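Local coordinates for tail spike protein gp49 (Pseudomonas phage LKA1, PDB 4RU4) that serves as a phage tailspike and probably acts as a lyase that cleaves the O-specific polysaccharide of Pseudomonas during virus entry, at residues A62-G67 with G87-A92; S110-V115 with A209-V214; L470-T475 with E482-E487. All coordinates share one frame; numbering follows the deposited sequence.

How the interactions relate
The three contacts follow one another along the chain without overlap. The first two are neighbours, with centres 12 Å apart, and they touch: the CD1 atoms of I91 and L112 pack at 3.6 Å, and I91 O lies 2.9 Å from A209 N, probably a hydrogen bond. Interaction 3 sits on the opposite side of the chain's centre, its centre about 56 Å from that of interaction 1 and 48 Å from that of interaction 2. Helix 55-65 caps the N-terminal end of an elongated parallel beta-helix, 110-115 with 209-214 fills its interior, and 470-475 with 482-487 packs a late coil. The coils build one long shaft, two contacts near one end, the third far along.

Interaction 1. Residues A62-G67 with G87-A92; sequences AAVDSG and GSLQIA
V64, near the end of helix 55-65, lays its two methyls against L89 at the start of strand 89-93, where the helix caps an early coil of the parallel beta-helix. The apolar side is close-fitting. With L89 CG anti to the backbone N (chi1 -178°), CD1 is carried toward the helix and faces the fork of V64, 3.8 Å from both V64 CG1 and V64 CG2; the two side chains meet at a slant. I91 CD1 adds a looser touch at 4.2 Å from V64 CG2, and I83 and S85 of strand 82-86 also pack on the valine. The other side is polar and wetter. Here the chain leaves the helix through G67, whose positive phi (84°) would jam a CB against the preceding carbonyl, and S66 folds back so that OG donates to A63 O at 2.7 Å, an oxygen that also receives S66 N. G67 O and Q90 OE1, 4.4 Å apart, are both acceptors and cannot bond each other. Q90 NE2 is held by T97 of the second subunit, while one water donates to both oxygens, at 3.0 Å to G67 O and 2.7 Å to Q90 OE1.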
loop_
_atom_site.group_PDB
_atom_site.type_symbol
_atom_site.label_atom_id
_atom_site.label_comp_id
_atom_site.label_asym_id
_atom_site.label_seq_id
_atom_site.Cartn_x
_atom_site.Cartn_y
_atom_site.Cartn_z
ATOM N N ALA B 62 42.216 -12.503 -2.119
ATOM C CA ALA B 62 42.925 -12.958 -0.908
ATOM C C ALA B 62 42.251 -12.433 0.359
ATOM O O ALA B 62 42.176 -13.139 1.392
ATOM C CB ALA B 62 44.411 -12.546 -0.938
ATOM N N ALA B 63 41.751 -11.203 0.286
ATOM C CA ALA B 63 41.033 -10.631 1.424
ATOM C C ALA B 63 39.766 -11.435 1.720
ATOM O O ALA B 63 39.489 -11.780 2.878
ATOM C CB ALA B 63 40.677 -9.149 1.163
ATOM N N VAL B 64 38.986 -11.708 0.675
ATOM C CA VAL B 64 37.816 -12.567 0.814
ATOM C C VAL B 64 38.221 -13.918 1.391
ATOM O O VAL B 64 37.575 -14.426 2.302
ATOM C CB VAL B 64 37.084 -12.751 -0.532
ATOM C CG1 VAL B 64 36.089 -13.897 -0.463
ATOM C CG2 VAL B 64 36.383 -11.438 -0.932
ATOM N N ASP B 65 39.302 -14.492 0.858
ATOM C CA ASP B 65 39.756 -15.812 1.273
ATOM C C ASP B 65 40.162 -15.868 2.737
ATOM O O ASP B 65 40.197 -16.937 3.336
ATOM C CB ASP B 65 40.938 -16.273 0.413
ATOM C CG ASP B 65 40.503 -16.715 -0.993
ATOM O OD1 ASP B 65 39.291 -16.794 -1.241
ATOM O OD2 ASP B 65 41.378 -16.976 -1.839
ATOM N N SER B 66 40.479 -14.717 3.312
ATOM C CA SER B 66 40.869 -14.680 4.705
ATOM C C SER B 66 39.732 -15.144 5.624
ATOM O O SER B 66 39.986 -15.542 6.763
ATOM C CB SER B 66 41.320 -13.269 5.109
ATOM O OG SER B 66 40.197 -12.428 5.403
ATOM N N GLY B 67 38.482 -15.075 5.154
ATOM C CA GLY B 67 37.353 -15.408 6.016
ATOM C C GLY B 67 36.861 -14.268 6.906
ATOM O O GLY B 67 35.798 -14.364 7.540
ATOM N N GLY B 87 29.952 -20.612 0.506
ATOM C CA GLY B 87 29.421 -20.406 1.851
ATOM C C GLY B 87 29.167 -18.978 2.339
ATOM O O GLY B 87 28.032 -18.646 2.702
ATOM N N SER B 88 30.196 -18.139 2.380
ATOM C CA SER B 88 30.040 -16.783 2.932
ATOM C C SER B 88 30.818 -15.691 2.162
ATOM O O SER B 88 31.899 -15.934 1.657
ATOM C CB SER B 88 30.465 -16.757 4.399
ATOM O OG SER B 88 31.800 -16.307 4.524
ATOM N N LEU B 89 30.266 -14.483 2.093
ATOM C CA LEU B 89 30.947 -13.382 1.427
ATOM C C LEU B 89 30.489 -12.126 2.125
ATOM O O LEU B 89 29.294 -11.838 2.130
ATOM C CB LEU B 89 30.513 -13.315 -0.043
ATOM C CG LEU B 89 31.150 -12.238 -0.937
ATOM C CD1 LEU B 89 32.677 -12.434 -1.041
ATOM C CD2 LEU B 89 30.540 -12.260 -2.327
ATOM N N GLN B 90 31.423 -11.395 2.731
ATOM C CA GLN B 90 31.088 -10.165 3.448
ATOM C C GLN B 90 31.950 -9.054 2.904
ATOM O O GLN B 90 33.174 -9.079 3.075
ATOM C CB GLN B 90 31.361 -10.335 4.940
ATOM C CG GLN B 90 30.523 -11.422 5.568
ATOM C CD GLN B 90 30.956 -11.664 6.990
ATOM O OE1 GLN B 90 31.984 -12.292 7.228
ATOM N NE2 GLN B 90 30.201 -11.139 7.937
ATOM N N ILE B 91 31.320 -8.103 2.216
ATOM C CA ILE B 91 32.057 -7.010 1.582
ATOM C C ILE B 91 31.280 -5.728 1.785
ATOM O O ILE B 91 30.087 -5.675 1.468
ATOM C CB ILE B 91 32.209 -7.246 0.059
ATOM C CG1 ILE B 91 33.202 -8.361 -0.212
ATOM C CG2 ILE B 91 32.629 -5.934 -0.673
ATOM C CD1 ILE B 91 33.028 -8.942 -1.574
ATOM N N ALA B 92 31.938 -4.714 2.340
ATOM C CA ALA B 92 31.325 -3.405 2.512
ATOM C C ALA B 92 32.318 -2.310 2.105
ATOM O O ALA B 92 33.502 -2.403 2.436
ATOM C CB ALA B 92 30.878 -3.212 3.966
HETATM O O HOH W 1 33.595 -13.169 9.182
#

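Interaction 2. Residues S110-V115 with A209-V214; sequences SVLSCV and ASIQIV
I213 and V111 meet as a single bump in a shallow notch. The methyl CG2 of I213 is the bump, and the notch is the fork of V111: CG2 of the isoleucine lies 3.9 Å from V111 CG1, the same from V111 CG2, and 4.0 Å from V111 CB, so it sits over the fork, touching both prongs and the branch carbon alike. The two side chains run past each other in opposite directions. I213 owes this fit to its first torsion (chi1 -73°), which leaves CG2 trans to the backbone N and sends the longer CG1-CD1 arm off on a different course, toward L112.

L112 makes the second half of the contact with its CD2 branch. It reaches out tip to tip with I211, CD2 meeting I211 CD1 at 3.8 Å, and the end of the I213 arm closes in on the same leucine methyl, with CD1 4.2 Å from L112 CD2. One leucine methyl thus faces two isoleucine ends. I211 brings its tip there with CG1 between the backbone N and the carbonyl carbon (chi1 59°).

The chain turns a corner at V111 and L112, which lets two consecutive side chains both point inward. Around them, L89 and I91 of strand 89-93 pack on L112, and I100 and P102 of strand 98-107 pack on V111, as expected for the stacked interior of a parallel beta-helix coil. No hydrogen bond crosses between the segments, and all four touching residues are buried aliphatics; cohesion between the segments therefore rests on methyl packing and burial away from water, with no polar bond to fix the register.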
loop_
_atom_site.group_PDB
_atom_site.type_symbol
_atom_site.label_atom_id
_atom_site.label_comp_id
_atom_site.label_asym_id
_atom_site.label_seq_id
_atom_site.Cartn_x
_atom_site.Cartn_y
_atom_site.Cartn_z
ATOM N N SER B 110 30.699 -14.148 -13.242
ATOM C CA SER B 110 30.166 -13.092 -12.383
ATOM C C SER B 110 31.283 -12.196 -11.840
ATOM O O SER B 110 32.417 -12.644 -11.635
ATOM C CB SER B 110 29.408 -13.703 -11.182
ATOM O OG SER B 110 28.466 -14.661 -11.627
ATOM N N VAL B 111 30.962 -10.933 -11.598
ATOM C CA VAL B 111 31.957 -10.039 -10.990
ATOM C C VAL B 111 32.224 -10.435 -9.536
ATOM O O VAL B 111 33.372 -10.528 -9.104
ATOM C CB VAL B 111 31.540 -8.557 -11.051
ATOM C CG1 VAL B 111 32.657 -7.682 -10.462
ATOM C CG2 VAL B 111 31.251 -8.137 -12.509
ATOM N N LEU B 112 31.144 -10.678 -8.791
ATOM C CA LEU B 112 31.216 -11.009 -7.393
ATOM C C LEU B 112 30.234 -12.162 -7.214
ATOM O O LEU B 112 29.113 -12.118 -7.755
ATOM C CB LEU B 112 30.759 -9.781 -6.594
ATOM C CG LEU B 112 31.136 -9.535 -5.148
ATOM C CD1 LEU B 112 32.639 -9.736 -5.023
ATOM C CD2 LEU B 112 30.762 -8.110 -4.733
ATOM N N SER B 113 30.646 -13.209 -6.507
ATOM C CA SER B 113 29.745 -14.349 -6.351
ATOM C C SER B 113 29.962 -15.108 -5.057
ATOM O O SER B 113 31.096 -15.225 -4.559
ATOM C CB SER B 113 29.832 -15.310 -7.550
ATOM O OG SER B 113 31.118 -15.907 -7.633
ATOM N N CYS B 114 28.863 -15.633 -4.517
ATOM C CA CYS B 114 28.933 -16.528 -3.374
ATOM C C CYS B 114 27.951 -17.668 -3.592
ATOM O O CYS B 114 26.785 -17.426 -3.922
ATOM C CB CYS B 114 28.603 -15.810 -2.062
ATOM S SG CYS B 114 28.945 -16.895 -0.637
ATOM N N VAL B 115 28.426 -18.905 -3.441
ATOM C CA VAL B 115 27.578 -20.075 -3.683
ATOM C C VAL B 115 27.556 -20.975 -2.428
ATOM O O VAL B 115 28.612 -21.412 -1.938
ATOM C CB VAL B 115 28.089 -20.901 -4.896
ATOM C CG1 VAL B 115 27.155 -22.093 -5.199
ATOM C CG2 VAL B 115 28.277 -20.014 -6.129
ATOM N N ALA B 209 27.506 -4.600 0.632
ATOM C CA ALA B 209 26.961 -3.257 0.788
ATOM C C ALA B 209 27.891 -2.143 0.351
ATOM O O ALA B 209 29.112 -2.272 0.439
ATOM C CB ALA B 209 26.504 -3.038 2.243
ATOM N N SER B 210 27.293 -1.060 -0.134
ATOM C CA SER B 210 27.994 0.216 -0.237
ATOM C C SER B 210 29.216 0.126 -1.107
ATOM O O SER B 210 30.308 0.566 -0.696
ATOM C CB SER B 210 28.388 0.668 1.161
ATOM O OG SER B 210 27.229 1.013 1.895
ATOM N N ILE B 211 29.033 -0.464 -2.290
ATOM C CA ILE B 211 30.077 -0.550 -3.304
ATOM C C ILE B 211 29.417 -0.262 -4.657
ATOM O O ILE B 211 28.182 -0.239 -4.780
ATOM C CB ILE B 211 30.756 -1.941 -3.350
ATOM C CG1 ILE B 211 29.717 -3.044 -3.631
ATOM C CG2 ILE B 211 31.540 -2.232 -2.061
ATOM C CD1 ILE B 211 30.290 -4.356 -4.175
ATOM N N GLN B 212 30.247 -0.012 -5.648
ATOM C CA GLN B 212 29.795 0.089 -7.030
ATOM C C GLN B 212 30.541 -0.934 -7.891
ATOM O O GLN B 212 31.770 -1.040 -7.830
ATOM C CB GLN B 212 29.992 1.506 -7.570
ATOM C CG GLN B 212 29.749 1.625 -9.095
ATOM C CD GLN B 212 29.625 3.061 -9.593
ATOM O OE1 GLN B 212 29.099 3.283 -10.677
ATOM N NE2 GLN B 212 30.119 4.039 -8.813
ATOM N N ILE B 213 29.788 -1.715 -8.648
ATOM C CA ILE B 213 30.370 -2.626 -9.626
ATOM C C ILE B 213 30.141 -1.994 -10.995
ATOM O O ILE B 213 28.994 -1.737 -11.366
ATOM C CB ILE B 213 29.667 -3.987 -9.555
ATOM C CG1 ILE B 213 30.093 -4.709 -8.286
ATOM C CG2 ILE B 213 29.975 -4.856 -10.817
ATOM C CD1 ILE B 213 29.254 -5.920 -8.017
ATOM N N VAL B 214 31.215 -1.695 -11.733
ATOM C CA VAL B 214 31.037 -1.273 -13.125
ATOM C C VAL B 214 31.423 -2.467 -13.968
ATOM O O VAL B 214 32.613 -2.672 -14.266
ATOM C CB VAL B 214 31.890 -0.065 -13.472
ATOM C CG1 VAL B 214 31.647 0.372 -14.938
ATOM C CG2 VAL B 214 31.582 1.078 -12.491
#

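Interaction 3. Residues L470-T475 with E482-E487; sequences LQLDIT and EYLIVE
L470 and L484 meet across the interior between strands 470-474 and 484-487, which run nearly antiparallel (169°) with their axes 10.6 Å apart, too far for backbone pairing. The CB of L470 points at the opposite strand; from it the side chain leaves with CG anti to the carbonyl carbon (chi1 -51°), and CG comes 4.0 Å from V486 CG2. One bond further, CD1 lies close to two partners, 3.5 Å from L484 CD1 and 3.6 Å from V486 CG2, sliding past both side chains in the opposite sense. L472 comes in differently: it meets L484 end to end, its CD1 lying 3.5 Å from L484 CD2 and 3.6 Å from L484 CD1, so L472 CD1 sits in the fork of L484, while L470 CD1 touches only the CD1 prong.

On the other face of strand 470-474, Q471 NE2 bridges both carboxylate oxygens of D473, at 2.9 Å to D473 OD1 and 3.1 Å to D473 OD2, and R442 forms a salt bridge to that carboxylate. I454 of strand 452-463 packs on both L470 and L484. Aliphatic side chains meeting between two faces of one coil, with polar groups turned outward, are typical of the pectin lyase-like parallel beta-helix.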
loop_
_atom_site.group_PDB
_atom_site.type_symbol
_atom_site.label_atom_id
_atom_site.label_comp_id
_atom_site.label_asym_id
_atom_site.label_seq_id
_atom_site.Cartn_x
_atom_site.Cartn_y
_atom_site.Cartn_z
ATOM N N LEU B 470 -14.944 -5.539 -22.022
ATOM C CA LEU B 470 -14.395 -6.893 -22.119
ATOM C C LEU B 470 -14.575 -7.481 -23.507
ATOM O O LEU B 470 -15.612 -7.270 -24.162
ATOM C CB LEU B 470 -15.070 -7.835 -21.116
ATOM C CG LEU B 470 -15.120 -7.372 -19.662
ATOM C CD1 LEU B 470 -15.779 -8.451 -18.822
ATOM C CD2 LEU B 470 -13.708 -7.020 -19.132
ATOM N N GLN B 471 -13.571 -8.251 -23.923
ATOM C CA GLN B 471 -13.598 -9.006 -25.164
ATOM C C GLN B 471 -13.184 -10.428 -24.766
ATOM O O GLN B 471 -12.024 -10.666 -24.416
ATOM C CB GLN B 471 -12.609 -8.403 -26.155
ATOM C CG GLN B 471 -12.353 -9.263 -27.374
ATOM C CD GLN B 471 -13.449 -9.124 -28.400
ATOM O OE1 GLN B 471 -14.015 -8.043 -28.581
ATOM N NE2 GLN B 471 -13.777 -10.224 -29.062
ATOM N N LEU B 472 -14.147 -11.348 -24.752
ATOM C CA LEU B 472 -13.926 -12.706 -24.227
ATOM C C LEU B 472 -14.140 -13.731 -25.340
ATOM O O LEU B 472 -15.274 -13.958 -25.773
ATOM C CB LEU B 472 -14.863 -12.993 -23.037
ATOM C CG LEU B 472 -14.809 -11.919 -21.922
ATOM C CD1 LEU B 472 -15.876 -12.138 -20.858
ATOM C CD2 LEU B 472 -13.410 -11.833 -21.267
ATOM N N ASP B 473 -13.053 -14.359 -25.777
ATOM C CA ASP B 473 -13.059 -15.150 -27.007
ATOM C C ASP B 473 -12.639 -16.571 -26.737
ATOM O O ASP B 473 -11.981 -16.868 -25.727
ATOM C CB ASP B 473 -12.025 -14.599 -27.989
ATOM C CG ASP B 473 -12.418 -13.277 -28.535
ATOM O OD1 ASP B 473 -13.597 -13.138 -28.911
ATOM O OD2 ASP B 473 -11.564 -12.376 -28.567
ATOM N N ILE B 474 -12.997 -17.446 -27.671
ATOM C CA ILE B 474 -12.566 -18.829 -27.613
ATOM C C ILE B 474 -12.046 -19.286 -28.977
ATOM O O ILE B 474 -12.799 -19.372 -29.947
ATOM C CB ILE B 474 -13.707 -19.743 -27.173
ATOM C CG1 ILE B 474 -14.264 -19.252 -25.818
ATOM C CG2 ILE B 474 -13.200 -21.203 -27.130
ATOM C CD1 ILE B 474 -15.418 -20.063 -25.272
ATOM N N THR B 475 -10.755 -19.568 -29.043
ATOM C CA THR B 475 -10.172 -20.166 -30.231
ATOM C C THR B 475 -10.241 -21.692 -30.106
ATOM O O THR B 475 -10.645 -22.377 -31.039
ATOM C CB THR B 475 -8.727 -19.682 -30.429
ATOM O OG1 THR B 475 -8.745 -18.283 -30.713
ATOM C CG2 THR B 475 -8.026 -20.420 -31.580
ATOM N N GLU B 482 -17.651 -19.266 -13.067
ATOM C CA GLU B 482 -18.544 -18.965 -11.942
ATOM C C GLU B 482 -19.079 -17.542 -11.994
ATOM O O GLU B 482 -20.151 -17.265 -11.464
ATOM C CB GLU B 482 -17.849 -19.195 -10.596
ATOM C CG GLU B 482 -17.549 -20.655 -10.300
ATOM C CD GLU B 482 -16.691 -20.847 -9.040
ATOM O OE1 GLU B 482 -16.141 -19.853 -8.489
ATOM O OE2 GLU B 482 -16.566 -22.010 -8.599
ATOM N N TYR B 483 -18.346 -16.613 -12.595
ATOM C CA TYR B 483 -18.867 -15.243 -12.659
ATOM C C TYR B 483 -18.199 -14.420 -13.732
ATOM O O TYR B 483 -17.037 -14.647 -14.097
ATOM C CB TYR B 483 -18.710 -14.493 -11.317
ATOM C CG TYR B 483 -17.282 -14.398 -10.778
ATOM C CD1 TYR B 483 -16.447 -13.332 -11.131
ATOM C CD2 TYR B 483 -16.785 -15.361 -9.898
ATOM C CE1 TYR B 483 -15.154 -13.231 -10.615
ATOM C CE2 TYR B 483 -15.499 -15.282 -9.391
ATOM C CZ TYR B 483 -14.694 -14.205 -9.743
ATOM O OH TYR B 483 -13.431 -14.114 -9.226
ATOM N N LEU B 484 -18.959 -13.447 -14.206
ATOM C CA LEU B 484 -18.479 -12.487 -15.176
ATOM C C LEU B 484 -19.104 -11.146 -14.767
ATOM O O LEU B 484 -20.297 -10.921 -14.942
ATOM C CB LEU B 484 -18.928 -12.954 -16.562
ATOM C CG LEU B 484 -18.761 -12.103 -17.802
ATOM C CD1 LEU B 484 -17.472 -11.343 -17.695
ATOM C CD2 LEU B 484 -18.732 -13.077 -19.010
ATOM N N ILE B 485 -18.290 -10.265 -14.196
ATOM C CA ILE B 485 -18.816 -9.088 -13.492
ATOM C C ILE B 485 -18.157 -7.822 -14.023
ATOM O O ILE B 485 -16.926 -7.743 -14.097
ATOM C CB ILE B 485 -18.556 -9.224 -11.965
ATOM C CG1 ILE B 485 -19.457 -10.315 -11.399
ATOM C CG2 ILE B 485 -18.791 -7.880 -11.231
ATOM C CD1 ILE B 485 -19.062 -10.793 -9.979
ATOM N N VAL B 486 -18.984 -6.870 -14.446
ATOM C CA VAL B 486 -18.559 -5.500 -14.759
ATOM C C VAL B 486 -19.392 -4.544 -13.903
ATOM O O VAL B 486 -20.599 -4.577 -13.971
ATOM C CB VAL B 486 -18.781 -5.171 -16.268
ATOM C CG1 VAL B 486 -18.426 -3.715 -16.567
ATOM C CG2 VAL B 486 -17.940 -6.088 -17.129
ATOM N N GLU B 487 -18.755 -3.682 -13.103
ATOM C CA GLU B 487 -19.496 -2.900 -12.131
ATOM C C GLU B 487 -18.736 -1.658 -11.687
ATOM O O GLU B 487 -17.502 -1.653 -11.633
ATOM C CB GLU B 487 -19.807 -3.740 -10.876
ATOM C CG GLU B 487 -18.525 -4.253 -10.157
ATOM C CD GLU B 487 -18.809 -5.147 -8.952
ATOM O OE1 GLU B 487 -19.991 -5.540 -8.755
ATOM O OE2 GLU B 487 -17.849 -5.452 -8.189
#